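PDB 2JG5: fructose 1-phosphate kinase from Staphylococcus aureus, which probably catalyses the ATP-dependent phosphorylation of fructose 1-phosphate to fructose 1,6-bisphosphate, as a member of the pfkB carbohydrate kinase family. Local coordinates for residues V235-K240 with E292-Q297; Q271-G276 with S296-S301; G276-T279 with L285-R288; V216-G219 with A223-I226. All blocks are in the same frame, centred on the assembly; numbering follows the deposited sequence.

Interaction 1. Residues V235-K240 with E292-Q297; sequences VNPQGK and EKIKSQ
A tight backbone turn, with Gln297 N giving its hydrogen to Ile294 O at 2.8 Å, brings together the two residues that receive the ring of Pro237. No hydrogen bond joins segments 235-240 and 292-297; apart from a backbone approach of Val235 to Gln297, the contact is a proline ring laid mainly against aliphatic carbon. Pro237 CG lies 3.8 Å from Gln297 CB, and CD of the same ring is 4.0 Å from that methylene. The glutamine chain runs across the ring at about a right angle. Beyond CG it is extended (chi2 179°), yet its amide remains close, with OE1 3.8 Å from Pro237 CG. Ile294 supplies the more buried wall: its CG2 branch, opposite the backbone N about chi1, meets Pro237 CG at 4.1 Å. Lys295, whose CB points away from the proline loop, forms a salt bridge from NZ to Glu292 OE1 at 3.5 Å and also bonds to Gln271 OE1. The contact brings the loop after strand 230-235 against the C-terminal part of helix 288-295. Helix 265-280 packs against both, touching Asn236 and Ile294 through Thr277, while Val235 pairs through its backbone with Thr299 of strand 299-303.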
loop_
_atom_site.group_PDB
_atom_site.type_symbol
_atom_site.label_atom_id
_atom_site.label_comp_id
_atom_site.label_asym_id
_atom_site.label_seq_id
_atom_site.Cartn_x
_atom_site.Cartn_y
_atom_site.Cartn_z
ATOM N N VAL A 235 4.536 24.814 30.840
ATOM C CA VAL A 235 3.148 25.100 30.533
ATOM C C VAL A 235 3.082 25.641 29.099
ATOM O O VAL A 235 3.677 26.674 28.784
ATOM C CB VAL A 235 2.544 26.099 31.561
ATOM C CG1 VAL A 235 1.348 26.821 30.986
ATOM C CG2 VAL A 235 2.173 25.388 32.866
ATOM N N ASN A 236 2.373 24.930 28.227
ATOM C CA ASN A 236 2.269 25.344 26.832
ATOM C C ASN A 236 1.070 26.254 26.566
ATOM O O ASN A 236 0.082 26.208 27.311
ATOM C CB ASN A 236 2.281 24.125 25.883
ATOM C CG ASN A 236 1.286 23.039 26.276
ATOM O OD1 ASN A 236 1.674 21.987 26.775
ATOM N ND2 ASN A 236 0.006 23.282 26.034
ATOM N N PRO A 237 1.147 27.087 25.505
ATOM C CA PRO A 237 0.000 27.929 25.159
ATOM C C PRO A 237 -1.223 27.086 24.813
ATOM O O PRO A 237 -1.091 25.983 24.279
ATOM C CB PRO A 237 0.484 28.699 23.921
ATOM C CG PRO A 237 1.594 27.880 23.372
ATOM C CD PRO A 237 2.267 27.288 24.568
ATOM N N GLN A 238 -2.403 27.584 25.150
ATOM C CA GLN A 238 -3.627 26.917 24.745
ATOM C C GLN A 238 -3.879 27.176 23.257
ATOM O O GLN A 238 -3.327 28.116 22.675
ATOM C CB GLN A 238 -4.813 27.379 25.604
ATOM C CG GLN A 238 -5.225 26.383 26.701
ATOM C CD GLN A 238 -4.359 26.444 27.962
ATOM O OE1 GLN A 238 -3.121 26.503 27.900
ATOM N NE2 GLN A 238 -5.017 26.414 29.120
ATOM N N GLY A 239 -4.693 26.322 22.645
ATOM C CA GLY A 239 -5.051 26.474 21.244
ATOM C C GLY A 239 -5.826 25.275 20.763
ATOM O O GLY A 239 -5.929 24.270 21.473
ATOM N N LYS A 240 -6.381 25.383 19.556
ATOM C CA LYS A 240 -7.075 24.260 18.932
ATOM C C LYS A 240 -6.091 23.141 18.613
ATOM O O LYS A 240 -5.217 23.281 17.751
ATOM C CB LYS A 240 -7.834 24.694 17.671
ATOM C CG LYS A 240 -8.414 23.518 16.851
ATOM C CD LYS A 240 -9.116 24.103 15.559
ATOM C CE LYS A 240 -9.253 22.751 14.531
ATOM N NZ LYS A 240 -11.024 22.993 14.090
ATOM N N GLU A 292 9.676 27.381 17.149
ATOM C CA GLU A 292 10.324 28.572 17.705
ATOM C C GLU A 292 9.312 29.579 18.216
ATOM O O GLU A 292 9.485 30.150 19.293
ATOM C CB GLU A 292 11.224 29.251 16.671
ATOM C CG GLU A 292 12.359 28.382 16.165
ATOM C CD GLU A 292 13.240 27.841 17.277
ATOM O OE1 GLU A 292 13.406 28.535 18.297
ATOM O OE2 GLU A 292 13.775 26.726 17.122
ATOM N N LYS A 293 8.260 29.790 17.430
ATOM C CA LYS A 293 7.140 30.639 17.816
ATOM C C LYS A 293 6.592 30.176 19.151
ATOM O O LYS A 293 6.369 30.990 20.042
ATOM C CB LYS A 293 6.047 30.565 16.749
ATOM C CG LYS A 293 4.871 31.517 16.942
ATOM C CD LYS A 293 4.207 31.822 15.593
ATOM C CE LYS A 293 5.081 32.738 14.719
ATOM N NZ LYS A 293 4.501 32.989 13.369
ATOM N N ILE A 294 6.418 28.864 19.292
ATOM C CA ILE A 294 5.767 28.291 20.465
ATOM C C ILE A 294 6.624 28.289 21.741
ATOM O O ILE A 294 6.090 28.509 22.822
ATOM C CB ILE A 294 5.140 26.900 20.167
ATOM C CG1 ILE A 294 3.901 27.090 19.284
ATOM C CG2 ILE A 294 4.803 26.153 21.459
ATOM C CD1 ILE A 294 2.949 25.929 19.272
ATOM N N LYS A 295 7.934 28.071 21.623
ATOM C CA LYS A 295 8.784 28.054 22.822
ATOM C C LYS A 295 9.002 29.419 23.483
ATOM O O LYS A 295 9.325 29.486 24.665
ATOM C CB LYS A 295 10.092 27.275 22.613
ATOM C CG LYS A 295 11.180 27.946 21.830
ATOM C CD LYS A 295 12.207 26.890 21.497
ATOM C CE LYS A 295 13.565 27.485 21.226
ATOM N NZ LYS A 295 14.504 26.425 20.820
ATOM N N SER A 296 8.794 30.495 22.730
ATOM C CA SER A 296 8.708 31.832 23.311
ATOM C C SER A 296 7.503 31.900 24.253
ATOM O O SER A 296 7.457 32.731 25.164
ATOM C CB SER A 296 8.547 32.886 22.217
ATOM O OG SER A 296 9.466 32.675 21.167
ATOM N N GLN A 297 6.543 31.001 24.029
ATOM C CA GLN A 297 5.259 31.023 24.720
ATOM C C GLN A 297 5.191 30.016 25.857
ATOM O O GLN A 297 4.308 30.093 26.710
ATOM C CB GLN A 297 4.132 30.751 23.724
ATOM C CG GLN A 297 3.994 31.812 22.636
ATOM C CD GLN A 297 2.878 31.499 21.665
ATOM O OE1 GLN A 297 2.919 30.490 20.960
ATOM N NE2 GLN A 297 1.869 32.364 21.627
#

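Interaction 2. Residues Q271-G276 with S296-S301; sequences QAVACG and SQVTIS
Val298 meets Val273 and Ala274 where a helix packs on the C-terminal antiparallel strands of the ribokinase-like fold of the pfkB kinases. Segment 271-276 belongs to helix 265-280, and Val298 stands just before strand 299-303, the last strand of the chain and an outermost one of its sheet within the chain.

Polar interactions lie around the contact rather than across the two segments. The carbonyl of Val298 receives a hydrogen bond from Gln270 NE2, a second tie to the same helix one residue before segment 271-276. Ser301 bonds through its backbone to Lys233 of strand 230-235, which holds the strand that follows Val298 in the sheet. On the helix, Gln271 sends its side chain to other partners, NE2 making a weak hydrogen bond to Gly254 O of helix 247-260.

The apolar contacts carry the interface, and all three residues are buried. Neighbouring parts enclose them: Val273 also touches Ala234 of strand 230-235 and Asn236 in the loop beyond it, while Ala274 rests against Ile294 of helix 288-295. Both branches of Val298 take part, so that one valine straddles two successive helix residues. CG1, placed opposite the backbone N (chi1 174°), meets CG1 of Val273 at 4.1 Å, and these two side chains meet at a slant, methyl against methyl. CG2 turns instead to the helix backbone, 4.0 Å from Ala274 N, and lies 4.2 Å from Ala274 CB.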
loop_
_atom_site.group_PDB
_atom_site.type_symbol
_atom_site.label_atom_id
_atom_site.label_comp_id
_atom_site.label_asym_id
_atom_site.label_seq_id
_atom_site.Cartn_x
_atom_site.Cartn_y
_atom_site.Cartn_z
ATOM N N GLN A 271 12.104 23.489 24.837
ATOM C CA GLN A 271 12.126 23.084 23.428
ATOM C C GLN A 271 11.286 21.819 23.209
ATOM O O GLN A 271 10.523 21.732 22.250
ATOM C CB GLN A 271 13.572 22.859 22.959
ATOM C CG GLN A 271 13.717 22.277 21.562
ATOM C CD GLN A 271 14.947 22.785 20.857
ATOM O OE1 GLN A 271 14.940 23.878 20.292
ATOM N NE2 GLN A 271 16.021 21.993 20.879
ATOM N N ALA A 272 11.422 20.865 24.129
ATOM C CA ALA A 272 10.690 19.609 24.110
ATOM C C ALA A 272 9.175 19.824 24.099
ATOM O O ALA A 272 8.473 19.262 23.250
ATOM C CB ALA A 272 11.111 18.750 25.285
ATOM N N VAL A 273 8.687 20.657 25.022
ATOM C CA VAL A 273 7.255 20.968 25.133
ATOM C C VAL A 273 6.735 21.794 23.944
ATOM O O VAL A 273 5.625 21.558 23.447
ATOM C CB VAL A 273 6.899 21.602 26.517
ATOM C CG1 VAL A 273 5.464 22.049 26.556
ATOM C CG2 VAL A 273 7.147 20.592 27.644
ATOM N N ALA A 274 7.544 22.746 23.484
ATOM C CA ALA A 274 7.217 23.517 22.274
ATOM C C ALA A 274 7.001 22.594 21.081
ATOM O O ALA A 274 6.027 22.752 20.350
ATOM C CB ALA A 274 8.313 24.531 21.954
ATOM N N CYS A 275 7.910 21.636 20.895
ATOM C CA CYS A 275 7.804 20.659 19.808
ATOM C C CYS A 275 6.511 19.847 19.811
ATOM O O CYS A 275 5.830 19.751 18.783
ATOM C CB CYS A 275 9.002 19.716 19.826
ATOM S SG CYS A 275 10.517 20.539 19.422
ATOM N N GLY A 276 6.183 19.271 20.969
ATOM C CA GLY A 276 4.977 18.476 21.138
ATOM C C GLY A 276 3.710 19.292 20.981
ATOM O O GLY A 276 2.698 18.794 20.488
ATOM N N SER A 296 8.794 30.495 22.730
ATOM C CA SER A 296 8.708 31.832 23.311
ATOM C C SER A 296 7.503 31.900 24.253
ATOM O O SER A 296 7.457 32.731 25.164
ATOM C CB SER A 296 8.547 32.886 22.217
ATOM O OG SER A 296 9.466 32.675 21.167
ATOM N N GLN A 297 6.543 31.001 24.029
ATOM C CA GLN A 297 5.259 31.023 24.720
ATOM C C GLN A 297 5.191 30.016 25.857
ATOM O O GLN A 297 4.308 30.093 26.710
ATOM C CB GLN A 297 4.132 30.751 23.724
ATOM C CG GLN A 297 3.994 31.812 22.636
ATOM C CD GLN A 297 2.878 31.499 21.665
ATOM O OE1 GLN A 297 2.919 30.490 20.960
ATOM N NE2 GLN A 297 1.869 32.364 21.627
ATOM N N VAL A 298 6.117 29.063 25.856
ATOM C CA VAL A 298 6.152 28.033 26.883
ATOM C C VAL A 298 6.798 28.619 28.130
ATOM O O VAL A 298 7.897 29.179 28.076
ATOM C CB VAL A 298 6.900 26.749 26.397
ATOM C CG1 VAL A 298 7.058 25.732 27.527
ATOM C CG2 VAL A 298 6.170 26.121 25.221
ATOM N N THR A 299 6.090 28.514 29.246
ATOM C CA THR A 299 6.625 28.954 30.528
ATOM C C THR A 299 7.363 27.818 31.228
ATOM O O THR A 299 6.926 26.659 31.194
ATOM C CB THR A 299 5.515 29.495 31.423
ATOM O OG1 THR A 299 4.817 30.521 30.710
ATOM C CG2 THR A 299 6.091 30.086 32.703
ATOM N N ILE A 300 8.488 28.171 31.847
ATOM C CA ILE A 300 9.334 27.232 32.581
ATOM C C ILE A 300 9.415 27.670 34.036
ATOM O O ILE A 300 9.693 28.836 34.326
ATOM C CB ILE A 300 10.757 27.143 31.942
ATOM C CG1 ILE A 300 10.718 26.386 30.604
ATOM C CG2 ILE A 300 11.805 26.563 32.913
ATOM C CD1 ILE A 300 10.071 24.997 30.643
ATOM N N SER A 301 9.154 26.740 34.945
ATOM C CA SER A 301 9.228 27.021 36.369
ATOM C C SER A 301 9.859 25.859 37.102
ATOM O O SER A 301 9.593 24.697 36.782
ATOM C CB SER A 301 7.831 27.272 36.927
ATOM O OG SER A 301 7.219 28.339 36.231
#

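Interaction 3. Residues G276-T279 with L285-R288; sequences GTAT and LATR
Ala286 presses its methyl group onto the methyl of Ala278, with the two CB atoms only 3.5 Å apart, tighter than usual van der Waals contact. The contact belongs to a tight connection between two successive helices of the ribokinase-like fold: helix 265-280 ends, a short loop doubles back along its last turn, and helix 288-295 begins. Small side chains suit so close a return, since the Ala286 and Thr279 CA atoms lie 4.4 Å apart. The same Ala286 methyl also lies 3.5 Å from Thr279 N, so it sits over the helix backbone as well as beside Ala278.

Thr279 divides its contacts between two branches. About chi1 (-65°) its hydroxyl lies beside the backbone N and opposite the carbonyl carbon, while CG2 takes the place opposite N. Three groups meet at OG1: Cys275 O one turn back in the helix, Ser250 OG of helix 247-260, and the amide of Ala286. The last bond is weak. The buried hydroxyl therefore links its own helix, a neighbouring helix and the returning loop. CG2 runs alongside Leu285, pointing the same way, and approaches its CD2 at 4.1 Å. Leu285 in turn reaches Asn41, Arg44 and Val45 of helix 38-48, carrying the packing to another part of the fold.

Thr287 is the N-cap of the next helix, its OG1 making a weak bond to Ala290 N, and Arg288 forms salt bridges to Asp50 and Glu292. Across the loop, Ala286 N donates to Thr279 OG1 at 3.4 Å, with an N-H...O angle of 141°.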
loop_
_atom_site.group_PDB
_atom_site.type_symbol
_atom_site.label_atom_id
_atom_site.label_comp_id
_atom_site.label_asym_id
_atom_site.label_seq_id
_atom_site.Cartn_x
_atom_site.Cartn_y
_atom_site.Cartn_z
ATOM N N GLY A 276 6.183 19.271 20.969
ATOM C CA GLY A 276 4.977 18.476 21.138
ATOM C C GLY A 276 3.710 19.292 20.981
ATOM O O GLY A 276 2.698 18.794 20.488
ATOM N N THR A 277 3.773 20.550 21.406
ATOM C CA THR A 277 2.658 21.468 21.254
ATOM C C THR A 277 2.479 21.841 19.792
ATOM O O THR A 277 1.386 21.696 19.246
ATOM C CB THR A 277 2.846 22.728 22.103
ATOM O OG1 THR A 277 3.073 22.340 23.462
ATOM C CG2 THR A 277 1.598 23.627 22.034
ATOM N N ALA A 278 3.560 22.305 19.166
ATOM C CA ALA A 278 3.540 22.727 17.766
ATOM C C ALA A 278 3.024 21.638 16.798
ATOM O O ALA A 278 2.247 21.935 15.884
ATOM C CB ALA A 278 4.910 23.228 17.352
ATOM N N THR A 279 3.439 20.395 17.025
ATOM C CA THR A 279 2.923 19.216 16.316
ATOM C C THR A 279 1.422 19.066 16.514
ATOM O O THR A 279 0.671 18.964 15.536
ATOM C CB THR A 279 3.641 17.917 16.780
ATOM O OG1 THR A 279 5.010 17.985 16.400
ATOM C CG2 THR A 279 3.021 16.677 16.144
ATOM N N LEU A 285 3.837 16.713 11.481
ATOM C CA LEU A 285 4.871 17.135 12.409
ATOM C C LEU A 285 5.158 18.621 12.224
ATOM O O LEU A 285 4.970 19.176 11.140
ATOM C CB LEU A 285 6.135 16.308 12.202
ATOM C CG LEU A 285 6.004 14.791 12.368
ATOM C CD1 LEU A 285 7.373 14.162 12.235
ATOM C CD2 LEU A 285 5.398 14.428 13.709
ATOM N N ALA A 286 5.628 19.255 13.289
ATOM C CA ALA A 286 5.756 20.706 13.319
ATOM C C ALA A 286 6.864 21.216 12.409
ATOM O O ALA A 286 7.872 20.546 12.196
ATOM C CB ALA A 286 5.988 21.175 14.741
ATOM N N THR A 287 6.661 22.413 11.873
ATOM C CA THR A 287 7.716 23.125 11.171
ATOM C C THR A 287 8.628 23.772 12.216
ATOM O O THR A 287 8.254 23.888 13.391
ATOM C CB THR A 287 7.139 24.202 10.215
ATOM O OG1 THR A 287 6.406 25.176 10.970
ATOM C CG2 THR A 287 6.220 23.561 9.166
ATOM N N ARG A 288 9.821 24.172 11.781
ATOM C CA ARG A 288 10.796 24.853 12.630
ATOM C C ARG A 288 10.250 26.160 13.201
ATOM O O ARG A 288 10.449 26.450 14.383
ATOM C CB ARG A 288 12.102 25.106 11.855
ATOM C CG ARG A 288 13.240 25.713 12.696
ATOM C CD ARG A 288 13.592 24.821 13.894
ATOM N NE ARG A 288 14.684 25.356 14.702
ATOM C CZ ARG A 288 15.976 25.272 14.383
ATOM N NH1 ARG A 288 16.369 24.677 13.262
ATOM N NH2 ARG A 288 16.885 25.796 15.197
#

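Interaction 4. Residues V216-G219 with A223-I226; sequences VSLG and AIYI
A beta hairpin joins strands 214-217 and 223-226 in the antiparallel C-terminal part of the ribokinase-like fold. Val216 and Ile224 form its hydrogen-bonded pair: Val216 N donates to Ile224 O at 2.7 Å, nearly straight at 168°, and Ile224 N returns the bond to Val216 O at 2.9 Å, lying in the plane of that carbonyl. Val216 O is also approached by the CA-H of Ala223, with a CA-to-O distance of 3.2 Å. Ser217 and Ala223 are the adjacent non-hydrogen-bonded pair, their CB atoms on the face opposite Val216 and Ile224.

On the Val216 face, CG2 of that valine meets Ile226 CD1 at 3.7 Å, a diagonal pair, Ile226 lying two residues beyond Ile224, the partner of Val216. Nearer the turn, Leu218 folds back with CG opposite its carbonyl carbon (chi1 -49°), bringing CD1 to 3.9 Å from Ile224 CG1.

Helix 196-208 covers this face, with Val199 touching both Val216 and Ile224. Ala223, on the other face, packs on Phe269 and Val273 of helix 265-280. Backbone bonds tie Ser217 to Pro180 and Lys182, while those from Ala223 and Tyr225 to Ala234 and Ile232 continue the sheet into strand 230-235.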
loop_
_atom_site.group_PDB
_atom_site.type_symbol
_atom_site.label_atom_id
_atom_site.label_comp_id
_atom_site.label_asym_id
_atom_site.label_seq_id
_atom_site.Cartn_x
_atom_site.Cartn_y
_atom_site.Cartn_z
ATOM N N VAL A 216 7.184 13.706 32.351
ATOM C CA VAL A 216 5.828 13.216 32.496
ATOM C C VAL A 216 4.903 14.118 31.691
ATOM O O VAL A 216 4.792 15.325 31.957
ATOM C CB VAL A 216 5.384 13.128 33.967
ATOM C CG1 VAL A 216 3.974 12.566 34.062
ATOM C CG2 VAL A 216 6.333 12.264 34.758
ATOM N N SER A 217 4.259 13.523 30.694
ATOM C CA SER A 217 3.373 14.245 29.811
ATOM C C SER A 217 2.027 14.470 30.485
ATOM O O SER A 217 1.431 13.546 31.045
ATOM C CB SER A 217 3.204 13.472 28.501
ATOM O OG SER A 217 2.485 14.240 27.546
ATOM N N LEU A 218 1.561 15.710 30.440
ATOM C CA LEU A 218 0.281 16.079 31.025
ATOM C C LEU A 218 -0.700 16.535 29.949
ATOM O O LEU A 218 -1.741 17.123 30.248
ATOM C CB LEU A 218 0.475 17.168 32.086
ATOM C CG LEU A 218 1.564 16.932 33.136
ATOM C CD1 LEU A 218 1.801 18.209 33.939
ATOM C CD2 LEU A 218 1.224 15.754 34.047
ATOM N N GLY A 219 -0.360 16.246 28.694
ATOM C CA GLY A 219 -1.195 16.599 27.549
ATOM C C GLY A 219 -1.218 18.099 27.347
ATOM O O GLY A 219 -0.170 18.751 27.382
ATOM N N ALA A 223 3.895 19.639 30.832
ATOM C CA ALA A 223 4.706 18.485 31.207
ATOM C C ALA A 223 5.554 18.794 32.427
ATOM O O ALA A 223 5.774 19.954 32.765
ATOM C CB ALA A 223 5.600 18.041 30.036
ATOM N N ILE A 224 6.030 17.747 33.084
ATOM C CA ILE A 224 6.949 17.914 34.196
ATOM C C ILE A 224 8.208 17.095 33.976
ATOM O O ILE A 224 8.149 15.897 33.683
ATOM C CB ILE A 224 6.297 17.583 35.561
ATOM C CG1 ILE A 224 5.151 18.569 35.841
ATOM C CG2 ILE A 224 7.351 17.606 36.681
ATOM C CD1 ILE A 224 4.342 18.273 37.048
ATOM N N TYR A 225 9.346 17.764 34.102
ATOM C CA TYR A 225 10.632 17.100 34.066
ATOM C C TYR A 225 11.033 16.823 35.510
ATOM O O TYR A 225 10.915 17.708 36.359
ATOM C CB TYR A 225 11.670 17.990 33.373
ATOM C CG TYR A 225 13.086 17.482 33.519
ATOM C CD1 TYR A 225 13.658 16.653 32.548
ATOM C CD2 TYR A 225 13.845 17.809 34.641
ATOM C CE1 TYR A 225 14.953 16.185 32.690
ATOM C CE2 TYR A 225 15.135 17.340 34.797
ATOM C CZ TYR A 225 15.683 16.535 33.819
ATOM O OH TYR A 225 16.965 16.082 33.986
ATOM N N ILE A 226 11.489 15.601 35.785
ATOM C CA ILE A 226 11.965 15.244 37.126
ATOM C C ILE A 226 13.387 14.663 37.102
ATOM O O ILE A 226 13.672 13.723 36.355
ATOM C CB ILE A 226 11.020 14.244 37.877
ATOM C CG1 ILE A 226 9.565 14.713 37.871
ATOM C CG2 ILE A 226 11.495 14.029 39.313
ATOM C CD1 ILE A 226 8.745 14.200 36.698
#

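Interactions 2, 3 and 4 are buried, whereas interaction 1, with its partly exposed proline and exposed glutamine, lies nearer the surface. Helix 265-280 unites the set: interactions 2 and 3 share Gly276 on it, its Val273 also touches Ala223 of interaction 4, and Ile294 of interaction 1 packs on its Thr277 and Ala274. Segments 292-297 and 296-301 overlap, so interactions 1 and 2 hold consecutive parts of the C-terminal region. Their chemistry differs with place: strand pairing in interaction 4, purely apolar contact between helix and sheet in interaction 2, methyl packing with a shared hydroxyl in interaction 3, and a proline ring against a glutamine chain and an isoleucine methyl in interaction 1.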